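DTDP-glucose 4,6-dehydratase (Klebsiella pneumoniae, PDB 5U4Q) probably catalyses the NAD-dependent dehydration of dTDP-glucose to its 4-keto-6-deoxy sugar. Local coordinates at residues F181-G186 with M216-T221. Numbering follows the deposited sequence.
With NAD (nicotinamide-adenine-dinucleotide), chain C.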
ATOM      1  N   PHE A 181     -13.715   2.171   7.918  1.00 15.80           N
ATOM      2  CA  PHE A 181     -14.519   3.227   8.521  1.00 15.09           C
ATOM      3  C   PHE A 181     -15.000   4.214   7.455  1.00 15.16           C
ATOM      4  O   PHE A 181     -14.328   4.472   6.459  1.00 16.22           O
ATOM      5  CB  PHE A 181     -13.686   3.998   9.540  1.00 16.32           C
ATOM      6  CG  PHE A 181     -13.407   3.237  10.823  1.00 16.95           C
ATOM      7  CD1 PHE A 181     -14.352   3.174  11.841  1.00 19.24           C
ATOM      8  CD2 PHE A 181     -12.202   2.593  11.018  1.00 17.34           C
ATOM      9  CE1 PHE A 181     -14.086   2.485  13.020  1.00 19.56           C
ATOM     10  CE2 PHE A 181     -11.926   1.922  12.192  1.00 17.36           C
ATOM     11  CZ  PHE A 181     -12.871   1.848  13.199  1.00 16.92           C
ATOM     12  N   PHE A 182     -16.187   4.766   7.688  1.00 15.70           N
ATOM     13  CA  PHE A 182     -16.783   5.790   6.836  1.00 16.63           C
ATOM     14  C   PHE A 182     -16.596   7.132   7.579  1.00 17.69           C
ATOM     15  O   PHE A 182     -15.483   7.652   7.588  1.00 20.98           O
ATOM     16  CB  PHE A 182     -18.222   5.362   6.487  1.00 16.69           C
ATOM     17  CG  PHE A 182     -18.250   4.277   5.438  1.00 17.31           C
ATOM     18  CD1 PHE A 182     -17.806   2.993   5.728  1.00 17.45           C
ATOM     19  CD2 PHE A 182     -18.640   4.579   4.128  1.00 17.84           C
ATOM     20  CE1 PHE A 182     -17.777   2.019   4.745  1.00 18.44           C
ATOM     21  CE2 PHE A 182     -18.624   3.616   3.140  1.00 18.99           C
ATOM     22  CZ  PHE A 182     -18.176   2.333   3.443  1.00 18.86           C
ATOM     23  N   THR A 183     -17.627   7.690   8.189  1.00 15.62           N
ATOM     24  CA  THR A 183     -17.450   8.870   9.035  1.00 16.20           C
ATOM     25  C   THR A 183     -18.018   8.571  10.425  1.00 14.36           C
ATOM     26  O   THR A 183     -19.110   8.033  10.569  1.00 14.76           O
ATOM     27  CB  THR A 183     -18.149  10.067   8.399  1.00 18.11           C
ATOM     28  OG1 THR A 183     -17.536  10.318   7.124  1.00 22.31           O
ATOM     29  CG2 THR A 183     -18.041  11.317   9.273  1.00 18.71           C
ATOM     30  N   VAL A 184     -17.247   8.937  11.443  1.00 14.21           N
ATOM     31  CA  VAL A 184     -17.628   8.744  12.839  1.00 14.24           C
ATOM     32  C   VAL A 184     -17.807  10.132  13.464  1.00 13.08           C
ATOM     33  O   VAL A 184     -17.119  11.059  13.099  1.00 13.25           O
ATOM     34  CB  VAL A 184     -16.566   7.920  13.588  1.00 14.46           C
ATOM     35  CG1 VAL A 184     -17.008   7.654  15.022  1.00 14.53           C
ATOM     36  CG2 VAL A 184     -16.285   6.625  12.840  1.00 15.02           C
ATOM     37  N   TYR A 185     -18.748  10.269  14.397  1.00 13.82           N
ATOM     38  CA  TYR A 185     -18.993  11.561  15.035  1.00 13.32           C
ATOM     39  C   TYR A 185     -19.382  11.407  16.507  1.00 13.09           C
ATOM     40  O   TYR A 185     -19.862  10.361  16.943  1.00 12.51           O
ATOM     41  CB  TYR A 185     -20.086  12.342  14.280  1.00 14.08           C
ATOM     42  CG  TYR A 185     -21.506  11.891  14.544  1.00 13.70           C
ATOM     43  CD1 TYR A 185     -22.063  10.805  13.863  1.00 14.61           C
ATOM     44  CD2 TYR A 185     -22.320  12.588  15.443  1.00 15.30           C
ATOM     45  CE1 TYR A 185     -23.353  10.399  14.116  1.00 15.55           C
ATOM     46  CE2 TYR A 185     -23.616  12.202  15.683  1.00 15.59           C
ATOM     47  CZ  TYR A 185     -24.156  11.122  15.008  1.00 16.33           C
ATOM     48  OH  TYR A 185     -25.460  10.710  15.253  1.00 16.99           O
ATOM     49  N   GLY A 186     -19.160  12.462  17.265  1.00 13.23           N
ATOM     50  CA  GLY A 186     -19.586  12.490  18.652  1.00 13.86           C
ATOM     51  C   GLY A 186     -18.678  13.218  19.593  1.00 13.62           C
ATOM     52  O   GLY A 186     -17.686  13.835  19.183  1.00 13.05           O
HETATM   53  N   MSE A 216     -27.088  14.702  -0.024  1.00 34.49           N
HETATM   54  CA  MSE A 216     -26.011  13.706  -0.070  1.00 41.01           C
HETATM   55  C   MSE A 216     -26.169  12.813   1.127  1.00 37.66           C
HETATM   56  O   MSE A 216     -26.312  13.307   2.240  1.00 32.49           O
HETATM   57  CB  MSE A 216     -24.638  14.377  -0.037  1.00 43.86           C
HETATM   58  CG  MSE A 216     -23.638  13.579  -0.849  1.00 52.09           C
HETATM   59 SE   MSE A 216     -24.110  13.857  -2.745  1.00 57.04          SE
HETATM   60  CE  MSE A 216     -24.584  11.999  -3.216  1.00 56.32           C
ATOM     61  N   LYS A 217     -26.188  11.499   0.909  1.00 34.73           N
ATOM     62  CA  LYS A 217     -26.345  10.546   2.012  1.00 37.50           C
ATOM     63  C   LYS A 217     -24.980  10.171   2.565  1.00 38.78           C
ATOM     64  O   LYS A 217     -24.333   9.254   2.066  1.00 45.37           O
ATOM     65  CB  LYS A 217     -27.117   9.286   1.586  1.00 41.49           C
ATOM     66  CG  LYS A 217     -28.603   9.521   1.336  1.00 44.33           C
ATOM     67  CD  LYS A 217     -29.347   8.209   1.112  1.00 47.02           C
ATOM     68  CE  LYS A 217     -30.792   8.429   0.672  1.00 48.54           C
ATOM     69  NZ  LYS A 217     -31.629   9.124   1.690  1.00 46.47           N
ATOM     70  N   ARG A 218     -24.537  10.904   3.580  1.00 34.64           N
ATOM     71  CA  ARG A 218     -23.263  10.603   4.214  1.00 34.62           C
ATOM     72  C   ARG A 218     -23.470   9.474   5.228  1.00 29.91           C
ATOM     73  O   ARG A 218     -24.519   9.369   5.870  1.00 31.34           O
ATOM     74  CB  ARG A 218     -22.673  11.842   4.893  1.00 40.26           C
ATOM     75  CG  ARG A 218     -22.105  12.915   3.947  1.00 43.23           C
ATOM     76  CD  ARG A 218     -20.755  12.526   3.342  1.00 43.79           C
ATOM     77  NE  ARG A 218     -19.691  12.305   4.341  1.00 42.08           N
ATOM     78  CZ  ARG A 218     -18.934  13.255   4.906  1.00 43.22           C
ATOM     79  NH1 ARG A 218     -17.999  12.919   5.808  1.00 38.32           N
ATOM     80  NH2 ARG A 218     -19.109  14.543   4.610  1.00 44.21           N
ATOM     81  N   ASP A 219     -22.456   8.634   5.358  1.00 26.44           N
ATOM     82  CA  ASP A 219     -22.492   7.516   6.255  1.00 23.85           C
ATOM     83  C   ASP A 219     -21.813   8.014   7.542  1.00 21.34           C
ATOM     84  O   ASP A 219     -20.589   8.038   7.634  1.00 19.43           O
ATOM     85  CB  ASP A 219     -21.731   6.357   5.602  1.00 26.31           C
ATOM     86  CG  ASP A 219     -21.910   5.064   6.309  1.00 26.02           C
ATOM     87  OD1 ASP A 219     -21.823   5.017   7.557  1.00 22.62           O
ATOM     88  OD2 ASP A 219     -22.132   4.050   5.612  1.00 34.77           O
ATOM     89  N   PHE A 220     -22.627   8.498   8.486  1.00 19.87           N
ATOM     90  CA  PHE A 220     -22.179   8.994   9.780  1.00 18.15           C
ATOM     91  C   PHE A 220     -22.650   8.006  10.857  1.00 16.31           C
ATOM     92  O   PHE A 220     -23.851   7.705  10.954  1.00 17.12           O
ATOM     93  CB  PHE A 220     -22.828  10.370  10.100  1.00 20.00           C
ATOM     94  CG  PHE A 220     -22.101  11.585   9.561  1.00 19.95           C
ATOM     95  CD1 PHE A 220     -21.566  11.622   8.289  1.00 23.79           C
ATOM     96  CD2 PHE A 220     -22.075  12.762  10.314  1.00 21.45           C
ATOM     97  CE1 PHE A 220     -20.959  12.784   7.805  1.00 24.99           C
ATOM     98  CE2 PHE A 220     -21.470  13.921   9.840  1.00 25.55           C
ATOM     99  CZ  PHE A 220     -20.927  13.937   8.578  1.00 23.43           C
ATOM    100  N   THR A 221     -21.721   7.536  11.688  1.00 13.87           N
ATOM    101  CA  THR A 221     -22.050   6.644  12.783  1.00 14.67           C
ATOM    102  C   THR A 221     -21.624   7.261  14.095  1.00 13.99           C
ATOM    103  O   THR A 221     -20.505   7.753  14.209  1.00 14.35           O
ATOM    104  CB  THR A 221     -21.372   5.266  12.657  1.00 15.11           C
ATOM    105  OG1 THR A 221     -21.678   4.699  11.403  1.00 16.58           O
ATOM    106  CG2 THR A 221     -21.859   4.326  13.731  1.00 16.37           C
TER
HETATM  107  PA  NAD C 401      -7.423  11.204  15.246  1.00 17.91           P
HETATM  108  O1A NAD C 401      -8.293  11.876  16.237  1.00 16.08           O
HETATM  109  O2A NAD C 401      -6.480  12.007  14.372  1.00 17.99           O
HETATM  110  O5B NAD C 401      -6.598  10.057  16.032  1.00 17.16           O
HETATM  111  C5B NAD C 401      -5.429   9.420  15.533  1.00 16.57           C
HETATM  112  C4B NAD C 401      -4.330   9.577  16.571  1.00 16.61           C
HETATM  113  O4B NAD C 401      -3.172   8.965  15.974  1.00 16.29           O
HETATM  114  C3B NAD C 401      -3.988  11.027  16.886  1.00 16.36           C
HETATM  115  O3B NAD C 401      -4.190  11.400  18.258  1.00 17.59           O
HETATM  116  C2B NAD C 401      -2.532  11.137  16.433  1.00 16.36           C
HETATM  117  O2B NAD C 401      -1.733  11.978  17.287  1.00 17.62           O
HETATM  118  C1B NAD C 401      -2.038   9.694  16.372  1.00 16.37           C
HETATM  119  N9A NAD C 401      -0.938   9.488  15.414  1.00 16.30           N
HETATM  120  C8A NAD C 401      -0.902   9.875  14.118  1.00 16.67           C
HETATM  121  N7A NAD C 401       0.267   9.543  13.566  1.00 18.80           N
HETATM  122  C5A NAD C 401       0.989   8.917  14.509  1.00 15.92           C
HETATM  123  C6A NAD C 401       2.350   8.346  14.580  1.00 16.15           C
HETATM  124  N6A NAD C 401       3.165   8.339  13.534  1.00 19.08           N
HETATM  125  N1A NAD C 401       2.711   7.820  15.751  1.00 16.71           N
HETATM  126  C2A NAD C 401       1.925   7.812  16.837  1.00 16.58           C
HETATM  127  N3A NAD C 401       0.684   8.340  16.855  1.00 16.60           N
HETATM  128  C4A NAD C 401       0.196   8.896  15.713  1.00 16.64           C
HETATM  129  O3  NAD C 401      -8.285  10.349  14.185  1.00 17.61           O
HETATM  130  PN  NAD C 401      -9.435   9.255  14.452  1.00 17.13           P
HETATM  131  O1N NAD C 401      -9.545   8.868  15.868  1.00 16.23           O
HETATM  132  O2N NAD C 401     -10.625   9.772  13.645  1.00 20.10           O
HETATM  133  O5D NAD C 401      -8.814   8.056  13.605  1.00 21.16           O
HETATM  134  C5D NAD C 401      -8.526   6.754  14.106  1.00 18.28           C
HETATM  135  C4D NAD C 401      -8.322   5.862  12.893  1.00 17.32           C
HETATM  136  O4D NAD C 401      -9.586   5.657  12.221  1.00 18.57           O
HETATM  137  C3D NAD C 401      -7.359   6.338  11.811  1.00 17.87           C
HETATM  138  O3D NAD C 401      -6.618   5.204  11.355  1.00 18.04           O
HETATM  139  C2D NAD C 401      -8.246   6.808  10.682  1.00 18.27           C
HETATM  140  O2D NAD C 401      -7.643   6.661   9.379  1.00 22.06           O
HETATM  141  C1D NAD C 401      -9.462   5.917  10.828  1.00 18.44           C
HETATM  142  N1N NAD C 401     -10.698   6.560  10.339  1.00 19.57           N
HETATM  143  C2N NAD C 401     -11.399   7.458  11.069  1.00 19.57           C
HETATM  144  C3N NAD C 401     -12.574   8.048  10.573  1.00 20.79           C
HETATM  145  C7N NAD C 401     -13.421   9.074  11.337  1.00 23.23           C
HETATM  146  O7N NAD C 401     -14.527   9.409  10.885  1.00 24.20           O
HETATM  147  N7N NAD C 401     -13.010   9.673  12.467  1.00 22.97           N
HETATM  148  C4N NAD C 401     -12.993   7.723   9.302  1.00 19.67           C
HETATM  149  C5N NAD C 401     -12.257   6.811   8.558  1.00 20.64           C
HETATM  150  C6N NAD C 401     -11.096   6.251   9.081  1.00 19.86           C
HETATM  151  O   HOH W   1     -20.058   5.725   9.455  1.00 16.26           O
HETATM  152  O   HOH W   2     -18.923   8.698   4.659  1.00 29.32           O
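Thr-183 turns its methyl CG2 anti to the backbone N and its OG1 beside it (chi1 -62°), which sends CG2 to the Phe-220 ring and OG1 to Arg-218. CG2 sits over a face of that ring, a CH-pi contact of 3.8 Å from CG2 to the ring centroid. The arginine, bent at chi2 and chi3, lays one face of its guanidinium against the ring edge at Phe-220 CE1 and gives Thr-183 OG1 a straight bond from NH1 (3.0 Å, 162°), nearly in the guanidinium plane. The backbones pair as parallel strands: Thr-183 N donates to Asp-219 O, Thr-221 N to Thr-183 O (2.9 Å), and Tyr-185 N to Thr-221 O (3.1 Å). On the other side of the Thr-183 backbone, water 1 bridges Thr-183 O, Asp-219 OD1 and Thr-221 OG1; Asn-265 N supplies OD1 with a further donor. Asp-219 OD2 lies over a face of the Phe-182 ring, 3.8 Å from CD2. The pairing joins strands 176-185 and 220-222 of the Rossmann-type sheet at the nicotinamide pocket. There Phe-182 O approaches C4N of NAD, the hydride-carrying carbon, to 3.0 Å, while Val-184 N donates to the carboxamide O7N (2.8 Å). Thr-183, between them, is held through both its N and O by Asp-219 and Thr-221, and the Val-184 bond to O7N is consistent with a role for this backbone in placing the nicotinamide.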